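Local coordinates for protein oxidoreductase (Bordetella pertussis, PDB 3Q2K) that probably oxidises the 3-hydroxyl of UDP-N-acetylglucosaminuronic acid with an NAD cofactor, a step toward the sugar 2,3-diacetamido-2,3-dideoxy-D-mannuronic acid, at residues G143-V148 with N330-D335; V148-R153 with P338-R343. All blocks are in the same frame, centred on the assembly; numbering follows the deposited sequence.

Interaction 1: residues G143-V148 with N330-D335; sequences GVRLFV and NCLRGD
C331 meets two neighbours with its sulfur: the ring of F147 and the side chain of R145. SG is 3.6 Å from F147 CZ. From the ring centroid it lies 4.7 Å away, 76° off the normal, so this is a sulfur-aromatic contact made at the ring edge. C331 CB comes to the same edge, within the plane of the ring. SG stands anti to the backbone N (chi1 167°), which carries it off the helix toward strand 146-148. Small and polarisable, cysteine fits the ring edge and the arginine at once. L332 adds its CD2 methyl, 4.1 Å from F147 CZ, again near the ring plane; its side chain slants across the phenylalanine.

Strand 146-148 is the edge strand of the parallel Rossmann sheet, beside strand 118-121, and the contact packs it against the C-terminal end of helix 321-333. F147, flat and apolar, suits the buried layer between strand and helix, where Y324 and V328, earlier on that helix, also touch it.

R145 passes the sulfur with its aliphatic part and with NE, which approaches SG to 3.2 Å at a slant to the guanidinium plane. NE is buried without a hydrogen-bond partner, the sulfur being only a close neighbour, while NH2 forms a salt bridge with E337. A long side chain bent at chi2 (54°) suits this place, since its methylenes pack and its charge still reaches the carboxylate. The helix closes at G334 in a Schellman motif, whose positive phi glycine adopts readily; G334 N bonds back to C331 O at 3.1 Å.

Interaction 2: residues V148-R153 with P338-R343; sequences VVKQNR and PETDGR. With NAI (1,4-dihydronicotinamide adenine dinucleotide), chain U.
V148, at the end of the last strand of the Rossmann sheet, gives its backbone N-H to the carbonyl O of T340 in a nearly straight bond, 2.8 Å long with an angle of 173° at the hydrogen. This bond ties the sheet's edge to the loop 338-341, which leads into helix 342-361, while the chain beyond V148 runs on into a 3-10 turn at 151-153. D341 is the N-cap of that helix, its OD2 taking the N-H of E344. G342 opens the first turn, and its CA packs 4.3 Å from V148 CG2.

T340 is the pivot among the side chains. Its CG2 methyl, anti to the backbone N, is wedged between V148 O, 3.5 Å away, and one face of the R153 guanidinium, and lies 4.0 Å from V148 CB. Being beta-branched, threonine offers this methyl while OG1 also lies over a face of the guanidinium, 3.4 Å from R153 NH1 but at an angle too poor for a hydrogen bond; K150 CB touches OG1 before the lysine chain leads away. R153 is extended from CG to NE. Its charge is met by two carboxylates, D214 at NE and E344 at NH1, and W218 adds a cation-pi contact, so the buried guanidinium is probably well compensated. The extended E339 brings OE1 to 3.8 Å from R153 CB, where this oxygen is buried with no polar partner, while OE2 forms a salt bridge with R154.

On the cofactor side, Q151 reads the nicotinamide amide through a pair of bonds. Q151 NE2 gives a hydrogen to NAI O7N at 2.8 Å, and NAI N7N gives one to Q151 OE1 at 3.2 Å.

Overall arrangement
Interactions 1 and 2 are neighbours, their centres 11 Å apart, and V148 belongs to both. Along the chain their segments alternate: strand 146-148 passes into residues 149-153, and helix 321-333 is followed by the loop 338-341 and helix 342-361. P338 is the joint, with its CB 3.3 Å from F147 CD1 and its CD 3.7 Å from C331 SG. Together the contacts seat the edge of the nucleotide-binding sheet against the C-terminal part of the chain. Interaction 1 lies back from the cofactor, the F147 side chain being about 12 Å from NAI, whereas interaction 2 reaches it through Q151, which with N152 also touches the bound UDP-sugar.

Interaction 1: residues G143-V148 with N330-D335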
ATOM      1  N   GLY C 143      12.559 -30.429  27.458  1.00 42.30           N
ATOM      2  CA  GLY C 143      12.970 -31.751  27.004  1.00 24.33           C
ATOM      3  C   GLY C 143      11.803 -32.719  27.007  1.00 45.61           C
ATOM      4  O   GLY C 143      12.008 -33.923  27.129  1.00 51.29           O
ATOM      5  N   VAL C 144      10.569 -32.246  26.855  1.00 35.16           N
ATOM      6  CA  VAL C 144       9.470 -33.197  26.773  1.00 27.33           C
ATOM      7  C   VAL C 144       8.948 -33.274  25.342  1.00 63.45           C
ATOM      8  O   VAL C 144       9.202 -32.375  24.549  1.00 30.47           O
ATOM      9  CB  VAL C 144       8.335 -32.866  27.766  1.00 41.28           C
ATOM     10  CG1 VAL C 144       8.820 -33.021  29.209  1.00 33.65           C
ATOM     11  CG2 VAL C 144       7.790 -31.464  27.553  1.00 17.27           C
ATOM     12  N   ARG C 145       8.259 -34.351  24.988  1.00 35.71           N
ATOM     13  CA  ARG C 145       7.526 -34.501  23.735  1.00 24.95           C
ATOM     14  C   ARG C 145       6.279 -33.618  23.710  1.00 41.05           C
ATOM     15  O   ARG C 145       5.538 -33.549  24.692  1.00 27.67           O
ATOM     16  CB  ARG C 145       6.959 -35.920  23.750  1.00 42.67           C
ATOM     17  CG  ARG C 145       7.357 -36.786  22.582  1.00 59.98           C
ATOM     18  CD  ARG C 145       8.864 -36.759  22.520  1.00 28.70           C
ATOM     19  NE  ARG C 145       9.275 -37.351  21.254  1.00 56.81           N
ATOM     20  CZ  ARG C 145      10.547 -37.484  20.901  1.00 52.32           C
ATOM     21  NH1 ARG C 145      11.495 -37.094  21.741  1.00 54.32           N
ATOM     22  NH2 ARG C 145      10.860 -38.021  19.732  1.00 60.43           N
ATOM     23  N   LEU C 146       6.011 -32.989  22.571  1.00 40.13           N
ATOM     24  CA  LEU C 146       4.748 -32.296  22.343  1.00 24.86           C
ATOM     25  C   LEU C 146       4.165 -32.906  21.076  1.00 25.34           C
ATOM     26  O   LEU C 146       4.807 -32.801  20.032  1.00 24.84           O
ATOM     27  CB  LEU C 146       5.018 -30.805  22.127  1.00 23.10           C
ATOM     28  CG  LEU C 146       3.914 -30.003  21.454  1.00 32.72           C
ATOM     29  CD1 LEU C 146       2.564 -30.369  22.056  1.00 30.42           C
ATOM     30  CD2 LEU C 146       4.200 -28.508  21.548  1.00 24.72           C
ATOM     31  N   PHE C 147       3.023 -33.583  21.161  1.00 20.86           N
ATOM     32  CA  PHE C 147       2.375 -34.140  19.971  1.00 24.06           C
ATOM     33  C   PHE C 147       1.121 -33.312  19.682  1.00 39.87           C
ATOM     34  O   PHE C 147       0.516 -32.768  20.597  1.00 30.46           O
ATOM     35  CB  PHE C 147       1.894 -35.578  20.155  1.00 24.10           C
ATOM     36  CG  PHE C 147       2.939 -36.526  20.668  1.00 40.40           C
ATOM     37  CD1 PHE C 147       3.573 -37.405  19.804  1.00 37.24           C
ATOM     38  CD2 PHE C 147       3.263 -36.564  22.016  1.00 45.92           C
ATOM     39  CE1 PHE C 147       4.537 -38.284  20.256  1.00 40.70           C
ATOM     40  CE2 PHE C 147       4.206 -37.460  22.477  1.00 47.57           C
ATOM     41  CZ  PHE C 147       4.861 -38.299  21.597  1.00 27.95           C
ATOM     42  N   VAL C 148       0.715 -33.178  18.425  1.00 37.05           N
ATOM     43  CA  VAL C 148      -0.534 -32.510  18.096  1.00 21.20           C
ATOM     44  C   VAL C 148      -1.438 -33.498  17.353  1.00 28.71           C
ATOM     45  O   VAL C 148      -1.044 -34.172  16.405  1.00 23.70           O
ATOM     46  CB  VAL C 148      -0.278 -31.252  17.249  1.00 42.25           C
ATOM     47  CG1 VAL C 148      -1.604 -30.619  16.822  1.00 22.71           C
ATOM     48  CG2 VAL C 148       0.652 -30.314  18.022  1.00 19.09           C
ATOM     49  N   ASN C 330       4.260 -45.687  20.445  1.00 62.85           N
ATOM     50  CA  ASN C 330       5.553 -45.990  19.824  1.00 22.24           C
ATOM     51  C   ASN C 330       6.607 -44.939  20.141  1.00 57.70           C
ATOM     52  O   ASN C 330       7.639 -45.268  20.722  1.00 42.57           O
ATOM     53  CB  ASN C 330       5.481 -46.167  18.304  1.00 34.97           C
ATOM     54  CG  ASN C 330       4.623 -47.344  17.909  1.00 49.22           C
ATOM     55  OD1 ASN C 330       4.372 -48.228  18.725  1.00 58.31           O
ATOM     56  ND2 ASN C 330       4.157 -47.357  16.667  1.00 60.74           N
ATOM     57  N   CYS C 331       6.334 -43.686  19.788  1.00 33.95           N
ATOM     58  CA  CYS C 331       7.287 -42.620  20.061  1.00 44.51           C
ATOM     59  C   CYS C 331       7.671 -42.583  21.539  1.00 30.19           C
ATOM     60  O   CYS C 331       8.833 -42.430  21.921  1.00 33.52           O
ATOM     61  CB  CYS C 331       6.739 -41.269  19.588  1.00 25.73           C
ATOM     62  SG  CYS C 331       7.755 -39.951  20.272  1.00 41.03           S
ATOM     63  N   LEU C 332       6.680 -42.716  22.411  1.00 45.44           N
ATOM     64  CA  LEU C 332       7.009 -42.671  23.830  1.00 33.40           C
ATOM     65  C   LEU C 332       7.781 -43.901  24.290  1.00 71.05           C
ATOM     66  O   LEU C 332       8.519 -43.857  25.277  1.00 43.01           O
ATOM     67  CB  LEU C 332       5.723 -42.589  24.640  1.00 40.78           C
ATOM     68  CG  LEU C 332       5.161 -41.181  24.500  1.00 35.69           C
ATOM     69  CD1 LEU C 332       3.923 -41.210  25.375  1.00 26.36           C
ATOM     70  CD2 LEU C 332       6.196 -40.165  24.962  1.00 29.62           C
ATOM     71  N   ARG C 333       7.559 -45.010  23.592  1.00 29.29           N
ATOM     72  CA  ARG C 333       8.263 -46.237  23.949  1.00 62.94           C
ATOM     73  C   ARG C 333       9.675 -46.228  23.375  1.00 52.07           C
ATOM     74  O   ARG C 333      10.448 -47.142  23.648  1.00 48.57           O
ATOM     75  CB  ARG C 333       7.501 -47.488  23.505  1.00 62.60           C
ATOM     76  CG  ARG C 333       6.284 -47.843  24.361  1.00 31.44           C
ATOM     77  CD  ARG C 333       5.424 -48.775  23.530  1.00100.00           C
ATOM     78  NE  ARG C 333       6.313 -49.777  22.954  1.00 96.50           N
ATOM     79  CZ  ARG C 333       6.714 -50.836  23.647  1.00100.00           C
ATOM     80  NH1 ARG C 333       6.260 -51.002  24.883  1.00 42.49           N
ATOM     81  NH2 ARG C 333       7.547 -51.705  23.091  1.00 56.81           N
ATOM     82  N   GLY C 334      10.020 -45.197  22.609  1.00 69.30           N
ATOM     83  CA  GLY C 334      11.346 -45.078  22.007  1.00 47.87           C
ATOM     84  C   GLY C 334      11.447 -45.615  20.590  1.00 43.44           C
ATOM     85  O   GLY C 334      12.484 -45.456  19.946  1.00 58.79           O
ATOM     86  N   ASP C 335      10.365 -46.212  20.098  1.00 55.38           N
ATOM     87  CA  ASP C 335      10.259 -46.814  18.768  1.00 35.11           C
ATOM     88  C   ASP C 335      10.371 -45.844  17.597  1.00 77.96           C
ATOM     89  O   ASP C 335      10.888 -46.215  16.544  1.00 78.30           O
ATOM     90  CB  ASP C 335       8.914 -47.526  18.586  1.00100.00           C
ATOM     91  CG  ASP C 335       8.678 -48.663  19.566  1.00100.00           C
ATOM     92  OD1 ASP C 335       9.605 -49.039  20.316  1.00 76.05           O
ATOM     93  OD2 ASP C 335       7.540 -49.180  19.582  1.00 96.64           O
TER

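Interaction 2: residues V148-R153 with P338-R343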
ATOM      1  N   VAL C 148       0.715 -33.178  18.425  1.00 37.05           N
ATOM      2  CA  VAL C 148      -0.534 -32.510  18.096  1.00 21.20           C
ATOM      3  C   VAL C 148      -1.438 -33.498  17.353  1.00 28.71           C
ATOM      4  O   VAL C 148      -1.044 -34.172  16.405  1.00 23.70           O
ATOM      5  CB  VAL C 148      -0.278 -31.252  17.249  1.00 42.25           C
ATOM      6  CG1 VAL C 148      -1.604 -30.619  16.822  1.00 22.71           C
ATOM      7  CG2 VAL C 148       0.652 -30.314  18.022  1.00 19.09           C
ATOM      8  N   VAL C 149      -2.693 -33.619  17.771  1.00 20.93           N
ATOM      9  CA  VAL C 149      -3.522 -34.683  17.202  1.00 29.52           C
ATOM     10  C   VAL C 149      -3.881 -34.311  15.774  1.00 41.10           C
ATOM     11  O   VAL C 149      -4.511 -33.284  15.558  1.00 19.99           O
ATOM     12  CB  VAL C 149      -4.812 -34.881  18.014  1.00 50.96           C
ATOM     13  CG1 VAL C 149      -5.770 -35.803  17.286  1.00 32.37           C
ATOM     14  CG2 VAL C 149      -4.444 -35.451  19.372  1.00 34.01           C
ATOM     15  N   LYS C 150      -3.481 -35.107  14.791  1.00 32.12           N
ATOM     16  CA  LYS C 150      -3.942 -34.820  13.447  1.00 22.06           C
ATOM     17  C   LYS C 150      -4.322 -36.166  12.856  1.00 27.79           C
ATOM     18  O   LYS C 150      -3.588 -36.693  12.018  1.00 34.24           O
ATOM     19  CB  LYS C 150      -2.847 -34.149  12.610  1.00 18.19           C
ATOM     20  CG  LYS C 150      -3.297 -32.867  11.949  1.00 86.01           C
ATOM     21  CD  LYS C 150      -3.173 -31.760  12.970  1.00 25.22           C
ATOM     22  CE  LYS C 150      -3.467 -30.420  12.301  1.00 52.73           C
ATOM     23  NZ  LYS C 150      -4.698 -29.704  12.742  1.00 21.41           N
ATOM     24  N   GLN C 151      -5.481 -36.693  13.243  1.00 31.97           N
ATOM     25  CA  GLN C 151      -5.720 -38.102  12.956  1.00 19.62           C
ATOM     26  C   GLN C 151      -5.866 -38.395  11.474  1.00 32.05           C
ATOM     27  O   GLN C 151      -5.536 -39.507  11.061  1.00 26.89           O
ATOM     28  CB  GLN C 151      -6.817 -38.759  13.805  1.00 34.27           C
ATOM     29  CG  GLN C 151      -8.250 -38.334  13.487  1.00 28.87           C
ATOM     30  CD  GLN C 151      -8.646 -37.097  14.262  1.00 41.63           C
ATOM     31  OE1 GLN C 151      -7.801 -36.260  14.593  1.00 36.70           O
ATOM     32  NE2 GLN C 151      -9.926 -37.004  14.605  1.00 34.99           N
ATOM     33  N   ASN C 152      -6.315 -37.428  10.680  1.00 29.89           N
ATOM     34  CA  ASN C 152      -6.644 -37.774   9.302  1.00 17.38           C
ATOM     35  C   ASN C 152      -5.364 -38.154   8.575  1.00 22.25           C
ATOM     36  O   ASN C 152      -5.401 -38.795   7.527  1.00 33.21           O
ATOM     37  CB  ASN C 152      -7.289 -36.609   8.540  1.00 30.73           C
ATOM     38  CG  ASN C 152      -8.728 -36.355   8.954  1.00 42.13           C
ATOM     39  OD1 ASN C 152      -9.249 -36.932   9.909  1.00 27.83           O
ATOM     40  ND2 ASN C 152      -9.366 -35.418   8.269  1.00 20.79           N
ATOM     41  N   ARG C 153      -4.228 -37.785   9.159  1.00 25.56           N
ATOM     42  CA  ARG C 153      -2.982 -38.145   8.493  1.00 25.31           C
ATOM     43  C   ARG C 153      -2.814 -39.657   8.343  1.00 25.52           C
ATOM     44  O   ARG C 153      -2.099 -40.155   7.468  1.00 32.65           O
ATOM     45  CB  ARG C 153      -1.787 -37.505   9.202  1.00 23.76           C
ATOM     46  CG  ARG C 153      -1.595 -36.033   8.929  1.00 24.72           C
ATOM     47  CD  ARG C 153      -0.314 -35.566   9.603  1.00 45.86           C
ATOM     48  NE  ARG C 153      -0.107 -34.124   9.501  1.00 37.64           N
ATOM     49  CZ  ARG C 153       1.076 -33.526   9.615  1.00 32.76           C
ATOM     50  NH1 ARG C 153       2.184 -34.222   9.819  1.00 24.82           N
ATOM     51  NH2 ARG C 153       1.176 -32.210   9.520  1.00 23.96           N
ATOM     52  N   PRO C 338       7.514 -38.785  16.531  1.00 59.57           N
ATOM     53  CA  PRO C 338       6.092 -38.563  16.298  1.00 47.85           C
ATOM     54  C   PRO C 338       5.786 -38.164  14.856  1.00 78.35           C
ATOM     55  O   PRO C 338       6.606 -37.525  14.200  1.00 38.81           O
ATOM     56  CB  PRO C 338       5.721 -37.432  17.260  1.00 61.19           C
ATOM     57  CG  PRO C 338       6.993 -36.818  17.726  1.00 36.29           C
ATOM     58  CD  PRO C 338       8.127 -37.732  17.360  1.00 22.02           C
ATOM     59  N   GLU C 339       4.622 -38.547  14.344  1.00 26.10           N
ATOM     60  CA  GLU C 339       4.149 -38.091  13.039  1.00 47.54           C
ATOM     61  C   GLU C 339       3.768 -36.610  12.976  1.00 32.34           C
ATOM     62  O   GLU C 339       3.882 -35.966  11.934  1.00 34.51           O
ATOM     63  CB  GLU C 339       2.945 -38.941  12.632  1.00 56.60           C
ATOM     64  CG  GLU C 339       2.317 -38.583  11.290  1.00 49.12           C
ATOM     65  CD  GLU C 339       1.255 -39.594  10.897  1.00100.00           C
ATOM     66  OE1 GLU C 339       0.233 -39.710  11.608  1.00 87.06           O
ATOM     67  OE2 GLU C 339       1.455 -40.292   9.881  1.00 55.94           O
ATOM     68  N   THR C 340       3.307 -36.064  14.096  1.00 34.40           N
ATOM     69  CA  THR C 340       2.882 -34.672  14.181  1.00 46.90           C
ATOM     70  C   THR C 340       3.278 -34.183  15.569  1.00 58.94           C
ATOM     71  O   THR C 340       2.481 -34.249  16.505  1.00 24.39           O
ATOM     72  CB  THR C 340       1.358 -34.477  13.994  1.00 39.30           C
ATOM     73  OG1 THR C 340       0.911 -35.152  12.812  1.00 50.59           O
ATOM     74  CG2 THR C 340       0.999 -32.996  13.832  1.00 36.30           C
ATOM     75  N   ASP C 341       4.525 -33.730  15.674  1.00 35.09           N
ATOM     76  CA  ASP C 341       5.007 -32.999  16.840  1.00 51.36           C
ATOM     77  C   ASP C 341       4.619 -31.525  16.776  1.00 26.68           C
ATOM     78  O   ASP C 341       3.865 -31.088  15.899  1.00 40.09           O
ATOM     79  CB  ASP C 341       6.514 -33.174  17.070  1.00 36.71           C
ATOM     80  CG  ASP C 341       7.382 -32.407  16.085  1.00 64.35           C
ATOM     81  OD1 ASP C 341       8.613 -32.385  16.302  1.00 43.98           O
ATOM     82  OD2 ASP C 341       6.873 -31.826  15.102  1.00 35.97           O
ATOM     83  N   GLY C 342       5.119 -30.785  17.759  1.00 33.58           N
ATOM     84  CA  GLY C 342       4.874 -29.357  17.902  1.00 19.30           C
ATOM     85  C   GLY C 342       5.065 -28.604  16.603  1.00 55.08           C
ATOM     86  O   GLY C 342       4.159 -27.877  16.204  1.00 27.27           O
ATOM     87  N   ARG C 343       6.208 -28.786  15.946  1.00 24.73           N
ATOM     88  CA  ARG C 343       6.524 -28.019  14.740  1.00 38.27           C
ATOM     89  C   ARG C 343       5.664 -28.402  13.542  1.00 35.73           C
ATOM     90  O   ARG C 343       5.251 -27.552  12.753  1.00 32.66           O
ATOM     91  CB  ARG C 343       7.996 -28.166  14.356  1.00 25.35           C
ATOM     92  CG  ARG C 343       8.912 -27.503  15.373  1.00 33.00           C
ATOM     93  CD  ARG C 343      10.368 -27.894  15.202  1.00 26.61           C
ATOM     94  NE  ARG C 343      11.148 -26.891  15.924  1.00 38.51           N
ATOM     95  CZ  ARG C 343      11.385 -26.914  17.231  1.00 22.96           C
ATOM     96  NH1 ARG C 343      10.916 -27.880  18.003  1.00 22.35           N
ATOM     97  NH2 ARG C 343      12.077 -25.945  17.810  1.00 31.59           N
TER
HETATM   98  PA  NAI U 500     -16.034 -29.464  24.950  1.00 30.27           P
HETATM   99  O1A NAI U 500     -16.798 -28.299  25.445  1.00 26.29           O
HETATM  100  O2A NAI U 500     -17.085 -30.666  24.730  1.00 24.14           O
HETATM  101  O5B NAI U 500     -15.139 -30.232  26.049  1.00 35.26           O
HETATM  102  C5B NAI U 500     -14.708 -29.258  26.992  1.00 28.74           C
HETATM  103  C4B NAI U 500     -14.233 -29.813  28.329  1.00 41.42           C
HETATM  104  O4B NAI U 500     -13.097 -29.068  28.788  1.00 29.27           O
HETATM  105  C3B NAI U 500     -15.472 -29.474  29.182  1.00 27.59           C
HETATM  106  O3B NAI U 500     -15.817 -30.648  29.921  1.00 45.37           O
HETATM  107  C2B NAI U 500     -14.932 -28.251  29.974  1.00 28.42           C
HETATM  108  O2B NAI U 500     -15.479 -28.154  31.292  1.00 47.24           O
HETATM  109  C1B NAI U 500     -13.466 -28.715  30.129  1.00 30.96           C
HETATM  110  N9A NAI U 500     -12.686 -27.579  30.590  1.00 28.11           N
HETATM  111  C8A NAI U 500     -12.906 -26.257  30.361  1.00 33.60           C
HETATM  112  N7A NAI U 500     -11.948 -25.590  30.944  1.00 28.74           N
HETATM  113  C5A NAI U 500     -11.076 -26.403  31.581  1.00 27.15           C
HETATM  114  C6A NAI U 500      -9.897 -26.252  32.337  1.00 24.25           C
HETATM  115  N6A NAI U 500      -9.338 -25.011  32.583  1.00 36.40           N
HETATM  116  N1A NAI U 500      -9.308 -27.359  32.778  1.00 44.83           N
HETATM  117  C2A NAI U 500      -9.784 -28.565  32.517  1.00 22.05           C
HETATM  118  N3A NAI U 500     -10.884 -28.749  31.818  1.00 23.50           N
HETATM  119  C4A NAI U 500     -11.538 -27.707  31.324  1.00 39.22           C
HETATM  120  O3  NAI U 500     -15.558 -29.253  23.433  1.00 43.32           O
HETATM  121  PN  NAI U 500     -14.689 -30.435  22.779  1.00 34.04           P
HETATM  122  O1N NAI U 500     -15.477 -30.689  21.481  1.00 27.28           O
HETATM  123  O2N NAI U 500     -14.556 -31.824  23.438  1.00 40.07           O
HETATM  124  O5D NAI U 500     -13.303 -29.734  22.328  1.00 35.97           O
HETATM  125  C5D NAI U 500     -12.314 -30.752  22.265  1.00 71.05           C
HETATM  126  C4D NAI U 500     -10.936 -30.142  21.984  1.00 14.74           C
HETATM  127  O4D NAI U 500     -10.482 -31.139  21.045  1.00 31.57           O
HETATM  128  C3D NAI U 500     -10.998 -28.815  21.201  1.00 17.16           C
HETATM  129  O3D NAI U 500      -9.718 -28.301  20.856  1.00 21.84           O
HETATM  130  C2D NAI U 500     -11.590 -29.332  19.875  1.00 26.48           C
HETATM  131  O2D NAI U 500     -11.092 -28.489  18.842  1.00 25.09           O
HETATM  132  C1D NAI U 500     -10.771 -30.637  19.728  1.00 30.13           C
HETATM  133  N1N NAI U 500     -11.483 -31.691  19.012  1.00 34.34           N
HETATM  134  C2N NAI U 500     -10.788 -32.409  18.156  1.00 19.64           C
HETATM  135  C3N NAI U 500     -11.439 -33.422  17.465  1.00 26.51           C
HETATM  136  C7N NAI U 500     -10.684 -34.227  16.489  1.00 26.01           C
HETATM  137  O7N NAI U 500     -11.283 -34.808  15.607  1.00 32.47           O
HETATM  138  N7N NAI U 500      -9.340 -34.260  16.594  1.00 23.20           N
HETATM  139  C4N NAI U 500     -12.801 -33.636  17.673  1.00 25.16           C
HETATM  140  C5N NAI U 500     -13.462 -32.825  18.575  1.00 35.03           C
HETATM  141  C6N NAI U 500     -12.767 -31.846  19.258  1.00 37.73           C